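Local coordinates for protein tryptophanyl-tRNA synthetase (Thermus thermophilus, PDB 2EL7) that probably catalyses the ATP-dependent attachment of tryptophan to its cognate tRNA, working as a homodimeric class I aminoacyl-tRNA synthetase, at residues A[6-11]-A[39-44]; A[78-83]-A[307-312]; A[2-7]-A[31-36]; A[142-147]-A[177-182]. All blocks are in the same frame, centred on the assembly; numbering follows the deposited sequence.

Contacts 1 and 3 hold the same beta-alpha-beta unit at different places: contact 1 pairs strands 4-8 and 37-41 deep in the core, while contact 3 joins the start of strand 4-8 to the end of helix 16-33 near the surface. Contact 2 is buried too and sets the third strand of that sheet, 80-83, against the C-terminal helix 296-324. Contact 4, partly buried, closes a second beta-alpha-beta unit and meets contact 3 through D143, which bonds R3. The chemistry follows the place: contacts 1 and 4 rest on parallel backbone bonds and apolar side chains, contact 2 on ring-to-methyl packing with one arginine, contact 3 on a salt bridge beside one backbone bond and an apolar contact.

Contact 1 (A[6-11]-A[39-44]); sequences SGIQPS and FCIVDY
C40 O takes the N-H of I8 at 2.8 Å in a nearly straight bond (173° at the hydrogen), and G7 CA leans on the same oxygen. This is parallel beta pairing between strands 4-8 and 37-41, the first beta-alpha-beta unit of the class I synthetase Rossmann fold, with helix 16-33 as the crossover. S6 O accepts from C40 N, and I8 O from V42 N at 2.9 Å, so the pairing lasts until both chains leave the sheet. S6, I8, F39 and I41 share one face. There I8 CG2 meets I41 CG1 at 4.0 Å as the two side chains cross obliquely, and S6 CB comes 3.8 Å from CD2 of the F39 ring, which W26 meets edge-to-face. C40 turns to the other face, where its side chain touches D136, predicted to bind tryptophan. Past the strands, P10, which begins the HIGH motif and with Q9 and S11 is predicted to bind ATP, brings CB within 4.0 Å of D43 CA. P10 and V42 each centre an inverse gamma turn. Q9 points away from V42 at first, but a bend at chi2 (-51°) turns CD back, and NE2 ends 3.7 Å from V42 CG2.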
loop_
_atom_site.group_PDB
_atom_site.type_symbol
_atom_site.label_atom_id
_atom_site.label_comp_id
_atom_site.label_asym_id
_atom_site.label_seq_id
_atom_site.Cartn_x
_atom_site.Cartn_y
_atom_site.Cartn_z
ATOM N N SER A 6 1.899 -17.509 10.166
ATOM C CA SER A 6 3.175 -17.318 10.856
ATOM C C SER A 6 4.185 -16.628 9.944
ATOM O O SER A 6 4.418 -17.068 8.821
ATOM C CB SER A 6 3.728 -18.663 11.345
ATOM O OG SER A 6 2.784 -19.334 12.180
ATOM N N GLY A 7 4.785 -15.549 10.442
ATOM C CA GLY A 7 5.751 -14.800 9.669
ATOM C C GLY A 7 7.176 -15.275 9.817
ATOM O O GLY A 7 7.684 -15.427 10.938
ATOM N N ILE A 8 7.824 -15.501 8.672
ATOM C CA ILE A 8 9.207 -15.956 8.604
ATOM C C ILE A 8 10.090 -14.842 8.035
ATOM O O ILE A 8 9.832 -14.322 6.939
ATOM C CB ILE A 8 9.318 -17.194 7.696
ATOM C CG1 ILE A 8 8.705 -18.404 8.403
ATOM C CG2 ILE A 8 10.791 -17.463 7.306
ATOM C CD1 ILE A 8 8.775 -19.666 7.565
ATOM N N GLN A 9 11.136 -14.474 8.765
ATOM C CA GLN A 9 12.019 -13.423 8.256
ATOM C C GLN A 9 12.795 -13.915 7.029
ATOM O O GLN A 9 13.211 -15.076 6.967
ATOM C CB GLN A 9 12.974 -12.956 9.363
ATOM C CG GLN A 9 12.240 -12.290 10.507
ATOM C CD GLN A 9 11.305 -11.197 10.011
ATOM O OE1 GLN A 9 11.704 -10.358 9.192
ATOM N NE2 GLN A 9 10.054 -11.197 10.497
ATOM N N PRO A 10 13.000 -13.032 6.037
ATOM C CA PRO A 10 13.726 -13.377 4.811
ATOM C C PRO A 10 15.245 -13.547 5.068
ATOM O O PRO A 10 16.048 -12.643 4.793
ATOM C CB PRO A 10 13.404 -12.201 3.902
ATOM C CG PRO A 10 13.417 -11.057 4.852
ATOM C CD PRO A 10 12.646 -11.600 6.046
ATOM N N SER A 11 15.627 -14.700 5.610
ATOM C CA SER A 11 17.033 -14.964 5.926
ATOM C C SER A 11 17.329 -16.452 6.067
ATOM O O SER A 11 16.517 -17.202 6.602
ATOM C CB SER A 11 17.410 -14.269 7.237
ATOM O OG SER A 11 18.527 -14.904 7.840
ATOM N N PHE A 39 2.365 -20.247 6.219
ATOM C CA PHE A 39 3.683 -19.745 6.627
ATOM C C PHE A 39 4.124 -18.793 5.557
ATOM O O PHE A 39 4.288 -19.191 4.407
ATOM C CB PHE A 39 4.691 -20.889 6.809
ATOM C CG PHE A 39 4.362 -21.810 7.966
ATOM C CD1 PHE A 39 3.563 -22.948 7.771
ATOM C CD2 PHE A 39 4.867 -21.552 9.242
ATOM C CE1 PHE A 39 3.280 -23.812 8.819
ATOM C CE2 PHE A 39 4.593 -22.415 10.319
ATOM C CZ PHE A 39 3.801 -23.548 10.116
ATOM N N CYS A 40 4.306 -17.529 5.949
ATOM C CA CYS A 40 4.652 -16.438 5.032
ATOM C C CYS A 40 6.041 -15.837 5.231
ATOM O O CYS A 40 6.326 -15.272 6.284
ATOM C CB CYS A 40 3.589 -15.334 5.176
ATOM S SG CYS A 40 3.609 -13.945 3.996
ATOM N N ILE A 41 6.893 -15.959 4.209
ATOM C CA ILE A 41 8.238 -15.410 4.241
ATOM C C ILE A 41 8.028 -13.921 3.917
ATOM O O ILE A 41 7.753 -13.557 2.769
ATOM C CB ILE A 41 9.133 -16.089 3.164
ATOM C CG1 ILE A 41 9.409 -17.547 3.554
ATOM C CG2 ILE A 41 10.451 -15.329 3.008
ATOM C CD1 ILE A 41 10.195 -18.339 2.508
ATOM N N VAL A 42 8.166 -13.056 4.916
ATOM C CA VAL A 42 7.907 -11.632 4.694
ATOM C C VAL A 42 9.021 -10.794 4.055
ATOM O O VAL A 42 9.579 -9.905 4.691
ATOM C CB VAL A 42 7.427 -10.941 6.014
ATOM C CG1 VAL A 42 6.075 -11.487 6.408
ATOM C CG2 VAL A 42 8.419 -11.176 7.134
ATOM N N ASP A 43 9.273 -11.037 2.771
ATOM C CA ASP A 43 10.326 -10.335 2.053
ATOM C C ASP A 43 10.110 -8.817 2.015
ATOM O O ASP A 43 11.077 -8.054 2.037
ATOM C CB ASP A 43 10.491 -10.926 0.635
ATOM C CG ASP A 43 9.202 -10.897 -0.191
ATOM O OD1 ASP A 43 9.287 -11.114 -1.412
ATOM O OD2 ASP A 43 8.108 -10.659 0.356
ATOM N N TYR A 44 8.855 -8.375 1.986
ATOM C CA TYR A 44 8.556 -6.945 1.991
ATOM C C TYR A 44 9.057 -6.236 3.247
ATOM O O TYR A 44 9.214 -5.021 3.241
ATOM C CB TYR A 44 7.050 -6.697 1.839
ATOM C CG TYR A 44 6.606 -6.612 0.389
ATOM C CD1 TYR A 44 5.305 -6.958 0.009
ATOM C CD2 TYR A 44 7.493 -6.204 -0.603
ATOM C CE1 TYR A 44 4.905 -6.907 -1.328
ATOM C CE2 TYR A 44 7.105 -6.144 -1.945
ATOM C CZ TYR A 44 5.814 -6.497 -2.300
ATOM O OH TYR A 44 5.441 -6.449 -3.630
#

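Contact 2 (A[78-83]-A[307-312]); sequences KVTLFV and AKRARA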
loop_
_atom_site.group_PDB
_atom_site.type_symbol
_atom_site.label_atom_id
_atom_site.label_comp_id
_atom_site.label_asym_id
_atom_site.label_seq_id
_atom_site.Cartn_x
_atom_site.Cartn_y
_atom_site.Cartn_z
ATOM N N LYS A 78 2.546 -30.996 3.879
ATOM C CA LYS A 78 1.507 -30.822 4.883
ATOM C C LYS A 78 1.008 -29.385 5.023
ATOM O O LYS A 78 -0.201 -29.169 5.143
ATOM C CB LYS A 78 2.015 -31.267 6.244
ATOM C CG LYS A 78 2.379 -32.746 6.360
ATOM C CD LYS A 78 2.815 -33.045 7.774
ATOM C CE LYS A 78 3.551 -34.360 7.873
ATOM N NZ LYS A 78 4.226 -34.451 9.204
ATOM N N VAL A 79 1.914 -28.399 4.985
ATOM C CA VAL A 79 1.486 -27.015 5.172
ATOM C C VAL A 79 1.386 -26.133 3.931
ATOM O O VAL A 79 1.377 -26.633 2.794
ATOM C CB VAL A 79 2.371 -26.300 6.222
ATOM C CG1 VAL A 79 2.556 -27.209 7.433
ATOM C CG2 VAL A 79 3.726 -25.886 5.614
ATOM N N THR A 80 1.282 -24.819 4.161
ATOM C CA THR A 80 1.170 -23.847 3.070
ATOM C C THR A 80 2.201 -22.770 3.268
ATOM O O THR A 80 2.021 -21.880 4.073
ATOM C CB THR A 80 -0.252 -23.247 3.016
ATOM O OG1 THR A 80 -1.156 -24.285 2.630
ATOM C CG2 THR A 80 -0.371 -22.106 1.998
ATOM N N LEU A 81 3.292 -22.876 2.517
ATOM C CA LEU A 81 4.423 -21.956 2.583
ATOM C C LEU A 81 4.504 -21.131 1.333
ATOM O O LEU A 81 4.491 -21.674 0.237
ATOM C CB LEU A 81 5.712 -22.747 2.730
ATOM C CG LEU A 81 7.052 -22.015 2.846
ATOM C CD1 LEU A 81 7.072 -21.147 4.098
ATOM C CD2 LEU A 81 8.173 -23.069 2.922
ATOM N N PHE A 82 4.607 -19.819 1.502
ATOM C CA PHE A 82 4.673 -18.901 0.379
ATOM C C PHE A 82 5.431 -17.618 0.721
ATOM O O PHE A 82 5.718 -17.340 1.896
ATOM C CB PHE A 82 3.257 -18.574 -0.079
ATOM C CG PHE A 82 2.423 -17.885 0.959
ATOM C CD1 PHE A 82 2.355 -16.506 1.000
ATOM C CD2 PHE A 82 1.676 -18.622 1.876
ATOM C CE1 PHE A 82 1.539 -15.851 1.946
ATOM C CE2 PHE A 82 0.869 -17.994 2.817
ATOM C CZ PHE A 82 0.799 -16.592 2.853
ATOM N N VAL A 83 5.770 -16.851 -0.313
ATOM C CA VAL A 83 6.498 -15.595 -0.156
ATOM C C VAL A 83 5.510 -14.435 -0.204
ATOM O O VAL A 83 4.711 -14.338 -1.135
ATOM C CB VAL A 83 7.528 -15.394 -1.290
ATOM C CG1 VAL A 83 8.166 -14.002 -1.170
ATOM C CG2 VAL A 83 8.582 -16.480 -1.231
ATOM N N ALA A 307 1.641 -20.531 -2.818
ATOM C CA ALA A 307 1.082 -19.277 -3.274
ATOM C C ALA A 307 -0.278 -19.438 -3.961
ATOM O O ALA A 307 -1.181 -18.614 -3.744
ATOM C CB ALA A 307 2.076 -18.571 -4.207
ATOM N N LYS A 308 -0.440 -20.484 -4.774
ATOM C CA LYS A 308 -1.715 -20.700 -5.478
ATOM C C LYS A 308 -2.819 -20.798 -4.457
ATOM O O LYS A 308 -3.846 -20.130 -4.554
ATOM C CB LYS A 308 -1.687 -21.992 -6.308
ATOM C CG LYS A 308 -0.574 -22.022 -7.321
ATOM C CD LYS A 308 -0.740 -23.139 -8.341
ATOM C CE LYS A 308 0.487 -23.166 -9.267
ATOM N NZ LYS A 308 0.397 -24.196 -10.331
ATOM N N ARG A 309 -2.560 -21.641 -3.468
ATOM C CA ARG A 309 -3.456 -21.912 -2.357
ATOM C C ARG A 309 -3.803 -20.667 -1.520
ATOM O O ARG A 309 -4.970 -20.438 -1.204
ATOM C CB ARG A 309 -2.789 -22.974 -1.480
ATOM C CG ARG A 309 -3.649 -23.550 -0.410
ATOM C CD ARG A 309 -2.848 -24.641 0.325
ATOM N NE ARG A 309 -2.371 -25.708 -0.553
ATOM C CZ ARG A 309 -1.126 -26.199 -0.561
ATOM N NH1 ARG A 309 -0.806 -27.175 -1.399
ATOM N NH2 ARG A 309 -0.199 -25.717 0.248
ATOM N N ALA A 310 -2.792 -19.868 -1.162
ATOM C CA ALA A 310 -3.031 -18.676 -0.370
ATOM C C ALA A 310 -3.781 -17.625 -1.203
ATOM O O ALA A 310 -4.690 -16.955 -0.704
ATOM C CB ALA A 310 -1.708 -18.115 0.132
ATOM N N ARG A 311 -3.396 -17.492 -2.474
ATOM C CA ARG A 311 -4.010 -16.534 -3.392
ATOM C C ARG A 311 -5.485 -16.834 -3.694
ATOM O O ARG A 311 -6.264 -15.924 -3.975
ATOM C CB ARG A 311 -3.212 -16.482 -4.701
ATOM C CG ARG A 311 -3.769 -15.492 -5.735
ATOM C CD ARG A 311 -2.721 -15.072 -6.760
ATOM N NE ARG A 311 -2.078 -16.241 -7.359
ATOM C CZ ARG A 311 -0.792 -16.561 -7.206
ATOM N NH1 ARG A 311 0.019 -15.787 -6.481
ATOM N NH2 ARG A 311 -0.332 -17.695 -7.739
ATOM N N ALA A 312 -5.864 -18.105 -3.659
ATOM C CA ALA A 312 -7.252 -18.477 -3.903
ATOM C C ALA A 312 -8.067 -17.808 -2.787
ATOM O O ALA A 312 -9.128 -17.210 -3.036
ATOM C CB ALA A 312 -7.420 -20.027 -3.867
#
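F82 and A307 bring their CA atoms to 5.1 Å where strand 80-83 and helix segment 307-312 cross almost perpendicularly, at 88°, with the axes 7.7 Å apart at closest approach. T80 and F82 send their side chains toward the helix, while L81 between them turns away. A310 lays its CB over one face of the F82 ring in a CH-pi contact, 3.9 Å from the ring centroid and displaced toward the CE2 rim. F82 CG sits in the crowded position between backbone N and carbonyl carbon (chi1 62°); F82 CB meanwhile rests 3.7 Å from A307 N. Y140 meets the same ring edge-to-face. At the other end R309 bends at chi3 (-58°), which turns NE, and its NH2 bonds T80 OG1 at 2.9 Å, although the place of that oxygen is less sure. T80 OG1 is also bonded to R35 O, and the guanidinium of R35 lies close to that of R309, like charge near like charge. The arrangement is one of a C-terminal helix laid crosswise over the edge strand of a Rossmann-fold parallel sheet, with the nearest side-chain atoms of F82 and D136, predicted to bind tryptophan, about 5 Å apart.

Contact 3 (A[2-7]-A[31-36]); sequences KRVLSG and EKLGRD
R3 grips one oxygen of D36 side-on with two nitrogens: NE and NH1 each lie 2.8 Å from D36 OD2, forming a salt bridge. The oxygen sits in the guanidinium plane, but the carboxylate is turned 42° from that plane, and both nitrogens reach OD2 from the same face of it, NH1 on the syn side and NE from above. R3 reaches across with CG anti to the backbone N (chi1 180°), and a bend at chi3 sets NE. Such a close pair would be expected to favour the charged forms of both groups.

Backbone contacts lie beside the bridge. D36 O accepts from V4 N at 3.1 Å, nearly along the C=O axis, and R3 CA adds a C-H contact to the same oxygen. K2 O approaches D36 CB to 3.4 Å. The apolar part is V4 CG2 against L33 CD1 at 3.3 Å, the two side chains crossing at about a right angle.

Further out, D36 N bonds back to L33 O at 3.2 Å, across the turn in which G34, with positive phi, leaves the helix. R3 NH2 has a second partner in Y140 O, and the N atoms of K2 and R3 both bond D143 OD1.

L33, at the helix end, and D36, in the turn after it, thus hold the start of strand 4-8 within the beta-alpha-beta unit of strand 4-8, helix 16-33 and strand 37-41; V4 also packs on I29 of that helix and on T144 and P146 of strand 144-146.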
loop_
_atom_site.group_PDB
_atom_site.type_symbol
_atom_site.label_atom_id
_atom_site.label_comp_id
_atom_site.label_asym_id
_atom_site.label_seq_id
_atom_site.Cartn_x
_atom_site.Cartn_y
_atom_site.Cartn_z
ATOM N N LYS A 2 -8.351 -22.130 13.767
ATOM C CA LYS A 2 -8.689 -22.756 12.477
ATOM C C LYS A 2 -7.606 -22.487 11.425
ATOM O O LYS A 2 -7.209 -23.375 10.676
ATOM C CB LYS A 2 -10.008 -22.220 11.914
ATOM C CG LYS A 2 -11.277 -22.578 12.671
ATOM C CD LYS A 2 -12.447 -21.936 11.951
ATOM C CE LYS A 2 -13.777 -22.273 12.594
ATOM N NZ LYS A 2 -14.895 -21.619 11.850
ATOM N N ARG A 3 -7.153 -21.246 11.341
ATOM C CA ARG A 3 -6.124 -20.921 10.373
ATOM C C ARG A 3 -5.091 -20.042 11.020
ATOM O O ARG A 3 -5.414 -19.035 11.642
ATOM C CB ARG A 3 -6.698 -20.205 9.157
ATOM C CG ARG A 3 -5.613 -19.857 8.146
ATOM C CD ARG A 3 -6.219 -19.312 6.889
ATOM N NE ARG A 3 -6.912 -20.363 6.165
ATOM C CZ ARG A 3 -7.903 -20.153 5.309
ATOM N NH1 ARG A 3 -8.453 -21.178 4.705
ATOM N NH2 ARG A 3 -8.350 -18.924 5.062
ATOM N N VAL A 4 -3.844 -20.439 10.879
ATOM C CA VAL A 4 -2.760 -19.702 11.476
ATOM C C VAL A 4 -1.856 -19.046 10.438
ATOM O O VAL A 4 -1.622 -19.609 9.377
ATOM C CB VAL A 4 -1.912 -20.643 12.385
ATOM C CG1 VAL A 4 -0.619 -19.947 12.834
ATOM C CG2 VAL A 4 -2.735 -21.033 13.609
ATOM N N LEU A 5 -1.395 -17.833 10.728
ATOM C CA LEU A 5 -0.476 -17.175 9.830
ATOM C C LEU A 5 0.793 -16.930 10.620
ATOM O O LEU A 5 0.767 -16.243 11.649
ATOM C CB LEU A 5 -1.008 -15.842 9.314
ATOM C CG LEU A 5 0.085 -15.188 8.431
ATOM C CD1 LEU A 5 0.254 -15.936 7.103
ATOM C CD2 LEU A 5 -0.255 -13.748 8.156
ATOM N N SER A 6 1.899 -17.509 10.166
ATOM C CA SER A 6 3.175 -17.318 10.856
ATOM C C SER A 6 4.185 -16.628 9.944
ATOM O O SER A 6 4.418 -17.068 8.821
ATOM C CB SER A 6 3.728 -18.663 11.345
ATOM O OG SER A 6 2.784 -19.334 12.180
ATOM N N GLY A 7 4.785 -15.549 10.442
ATOM C CA GLY A 7 5.751 -14.800 9.669
ATOM C C GLY A 7 7.176 -15.275 9.817
ATOM O O GLY A 7 7.684 -15.427 10.938
ATOM N N GLU A 31 1.227 -29.945 12.151
ATOM C CA GLU A 31 0.666 -31.282 12.369
ATOM C C GLU A 31 -0.824 -31.158 12.663
ATOM O O GLU A 31 -1.630 -31.998 12.258
ATOM C CB GLU A 31 1.331 -31.976 13.567
ATOM C CG GLU A 31 2.821 -32.175 13.431
ATOM C CD GLU A 31 3.154 -33.319 12.520
ATOM O OE1 GLU A 31 4.103 -33.186 11.718
ATOM O OE2 GLU A 31 2.469 -34.360 12.604
ATOM N N LYS A 32 -1.185 -30.087 13.355
ATOM C CA LYS A 32 -2.563 -29.874 13.746
ATOM C C LYS A 32 -3.461 -29.227 12.685
ATOM O O LYS A 32 -4.632 -29.618 12.514
ATOM C CB LYS A 32 -2.575 -29.035 15.030
ATOM C CG LYS A 32 -3.927 -28.876 15.678
ATOM C CD LYS A 32 -3.786 -28.309 17.087
ATOM C CE LYS A 32 -5.145 -28.053 17.735
ATOM N NZ LYS A 32 -5.982 -29.283 17.838
ATOM N N LEU A 33 -2.923 -28.257 11.958
ATOM C CA LEU A 33 -3.750 -27.564 10.984
ATOM C C LEU A 33 -3.548 -27.969 9.539
ATOM O O LEU A 33 -4.388 -27.688 8.697
ATOM C CB LEU A 33 -3.586 -26.050 11.157
ATOM C CG LEU A 33 -3.869 -25.628 12.608
ATOM C CD1 LEU A 33 -3.539 -24.148 12.827
ATOM C CD2 LEU A 33 -5.325 -25.926 12.932
ATOM N N GLY A 34 -2.444 -28.636 9.254
ATOM C CA GLY A 34 -2.206 -29.075 7.901
ATOM C C GLY A 34 -2.057 -27.914 6.938
ATOM O O GLY A 34 -1.166 -27.076 7.121
ATOM N N ARG A 35 -2.934 -27.853 5.928
ATOM C CA ARG A 35 -2.878 -26.815 4.905
ATOM C C ARG A 35 -3.306 -25.437 5.412
ATOM O O ARG A 35 -2.972 -24.408 4.840
ATOM C CB ARG A 35 -3.741 -27.224 3.719
ATOM C CG ARG A 35 -2.996 -27.356 2.412
ATOM C CD ARG A 35 -2.388 -28.719 2.108
ATOM N NE ARG A 35 -0.933 -28.612 1.938
ATOM C CZ ARG A 35 -0.183 -29.301 1.073
ATOM N NH1 ARG A 35 1.122 -29.102 1.058
ATOM N NH2 ARG A 35 -0.707 -30.160 0.211
ATOM N N ASP A 36 -4.054 -25.412 6.498
ATOM C CA ASP A 36 -4.475 -24.151 7.066
ATOM C C ASP A 36 -3.445 -23.583 8.013
ATOM O O ASP A 36 -3.732 -22.703 8.818
ATOM C CB ASP A 36 -5.828 -24.303 7.730
ATOM C CG ASP A 36 -6.952 -24.116 6.741
ATOM O OD1 ASP A 36 -7.912 -24.912 6.773
ATOM O OD2 ASP A 36 -6.870 -23.162 5.924
#

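Contact 4 (A[142-147]-A[177-182]); sequences ADTVPV and QALLNP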
loop_
_atom_site.group_PDB
_atom_site.type_symbol
_atom_site.label_atom_id
_atom_site.label_comp_id
_atom_site.label_asym_id
_atom_site.label_seq_id
_atom_site.Cartn_x
_atom_site.Cartn_y
_atom_site.Cartn_z
ATOM N N ALA A 142 -6.745 -15.300 8.845
ATOM C CA ALA A 142 -6.084 -16.102 9.882
ATOM C C ALA A 142 -6.615 -15.640 11.235
ATOM O O ALA A 142 -6.794 -14.454 11.449
ATOM C CB ALA A 142 -4.530 -15.919 9.840
ATOM N N ASP A 143 -6.844 -16.564 12.156
ATOM C CA ASP A 143 -7.355 -16.184 13.473
ATOM C C ASP A 143 -6.297 -16.346 14.559
ATOM O O ASP A 143 -6.520 -15.992 15.710
ATOM C CB ASP A 143 -8.601 -17.018 13.825
ATOM C CG ASP A 143 -8.298 -18.505 13.928
ATOM O OD1 ASP A 143 -8.894 -19.306 13.189
ATOM O OD2 ASP A 143 -7.452 -18.881 14.752
ATOM N N THR A 144 -5.138 -16.877 14.203
ATOM C CA THR A 144 -4.093 -17.056 15.192
ATOM C C THR A 144 -2.755 -16.684 14.592
ATOM O O THR A 144 -2.471 -16.961 13.419
ATOM C CB THR A 144 -4.057 -18.502 15.688
ATOM O OG1 THR A 144 -5.354 -18.853 16.190
ATOM C CG2 THR A 144 -3.029 -18.668 16.811
ATOM N N VAL A 145 -1.923 -16.050 15.397
ATOM C CA VAL A 145 -0.638 -15.634 14.912
ATOM C C VAL A 145 0.418 -15.853 15.969
ATOM O O VAL A 145 0.365 -15.239 17.020
ATOM C CB VAL A 145 -0.653 -14.149 14.533
ATOM C CG1 VAL A 145 0.702 -13.756 13.915
ATOM C CG2 VAL A 145 -1.783 -13.859 13.545
ATOM N N PRO A 146 1.386 -16.744 15.715
ATOM C CA PRO A 146 2.433 -16.971 16.714
ATOM C C PRO A 146 3.404 -15.809 16.715
ATOM O O PRO A 146 3.865 -15.390 15.660
ATOM C CB PRO A 146 3.080 -18.268 16.256
ATOM C CG PRO A 146 2.911 -18.222 14.781
ATOM C CD PRO A 146 1.496 -17.709 14.607
ATOM N N VAL A 147 3.692 -15.280 17.901
ATOM C CA VAL A 147 4.601 -14.141 18.051
ATOM C C VAL A 147 5.341 -14.157 19.402
ATOM O O VAL A 147 4.884 -14.787 20.366
ATOM C CB VAL A 147 3.828 -12.807 17.981
ATOM C CG1 VAL A 147 3.182 -12.625 16.611
ATOM C CG2 VAL A 147 2.777 -12.785 19.083
ATOM N N GLN A 177 -5.881 -13.696 17.331
ATOM C CA GLN A 177 -5.331 -13.765 18.669
ATOM C C GLN A 177 -3.871 -14.175 18.592
ATOM O O GLN A 177 -3.491 -14.978 17.736
ATOM C CB GLN A 177 -6.118 -14.763 19.518
ATOM C CG GLN A 177 -7.354 -14.154 20.153
ATOM C CD GLN A 177 -8.246 -15.199 20.794
ATOM O OE1 GLN A 177 -7.760 -16.101 21.490
ATOM N NE2 GLN A 177 -9.562 -15.083 20.574
ATOM N N ALA A 178 -3.060 -13.594 19.468
ATOM C CA ALA A 178 -1.643 -13.898 19.537
ATOM C C ALA A 178 -1.452 -15.267 20.181
ATOM O O ALA A 178 -2.185 -15.644 21.106
ATOM C CB ALA A 178 -0.934 -12.856 20.358
ATOM N N LEU A 179 -0.490 -16.028 19.670
ATOM C CA LEU A 179 -0.181 -17.334 20.236
ATOM C C LEU A 179 1.244 -17.223 20.742
ATOM O O LEU A 179 2.184 -17.135 19.943
ATOM C CB LEU A 179 -0.257 -18.441 19.178
ATOM C CG LEU A 179 0.202 -19.853 19.593
ATOM C CD1 LEU A 179 -0.691 -20.361 20.728
ATOM C CD2 LEU A 179 0.124 -20.810 18.394
ATOM N N LEU A 180 1.396 -17.192 22.064
ATOM C CA LEU A 180 2.719 -17.106 22.667
ATOM C C LEU A 180 3.303 -18.505 22.771
ATOM O O LEU A 180 2.623 -19.490 22.494
ATOM C CB LEU A 180 2.631 -16.456 24.042
ATOM C CG LEU A 180 2.216 -14.987 23.939
ATOM C CD1 LEU A 180 1.962 -14.390 25.306
ATOM C CD2 LEU A 180 3.307 -14.229 23.241
ATOM N N ASN A 181 4.554 -18.582 23.205
ATOM C CA ASN A 181 5.278 -19.847 23.304
ATOM C C ASN A 181 6.095 -19.916 24.610
ATOM O O ASN A 181 7.336 -20.042 24.590
ATOM C CB ASN A 181 6.192 -19.931 22.073
ATOM C CG ASN A 181 6.842 -21.278 21.904
ATOM O OD1 ASN A 181 6.287 -22.300 22.297
ATOM N ND2 ASN A 181 8.021 -21.288 21.283
ATOM N N PRO A 182 5.403 -19.869 25.765
ATOM C CA PRO A 182 6.009 -19.909 27.103
ATOM C C PRO A 182 6.831 -21.166 27.398
ATOM O O PRO A 182 7.860 -21.100 28.085
ATOM C CB PRO A 182 4.808 -19.777 28.019
ATOM C CG PRO A 182 3.771 -20.572 27.284
ATOM C CD PRO A 182 3.945 -20.072 25.858
#
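V145 lies between Q177 and L179, bonding to both, where strands 144-146 and 177-179 run parallel; with helix 153-169 as the crossover they form a beta-alpha-beta unit of the class I synthetase domain. Four backbone bonds join them. Q177 N reaches D143 O at 2.9 Å, and V145 N returns to Q177 O at 3.0 Å. L179 N then bonds V145 O at 2.9 Å, and V147 N bonds L179 O at 3.1 Å. The CA atoms of T144, A178 and P146 add C-H contacts to carbonyl oxygens across the pair.

Among side chains the polar link is within one segment: T144 OG1 donates to D143 OD2, at a modelled 2.5 Å that is short for such a bond and whose exact value is doubtful at this resolution.

The apolar contacts fall on two faces. On that of T144, P146 and L179, T144 CG2 touches L179 CB at 3.7 Å; I29 of helix 16-33 packs on L179 there, and W26 on P146. On the other side, V147, the residue before G148, which is predicted to bind ATP, brings CG2 to 3.9 Å from A178 CB. L180 first points away from strand 144-146, yet its branch comes back, and CD2 ends 3.3 Å from V147 O.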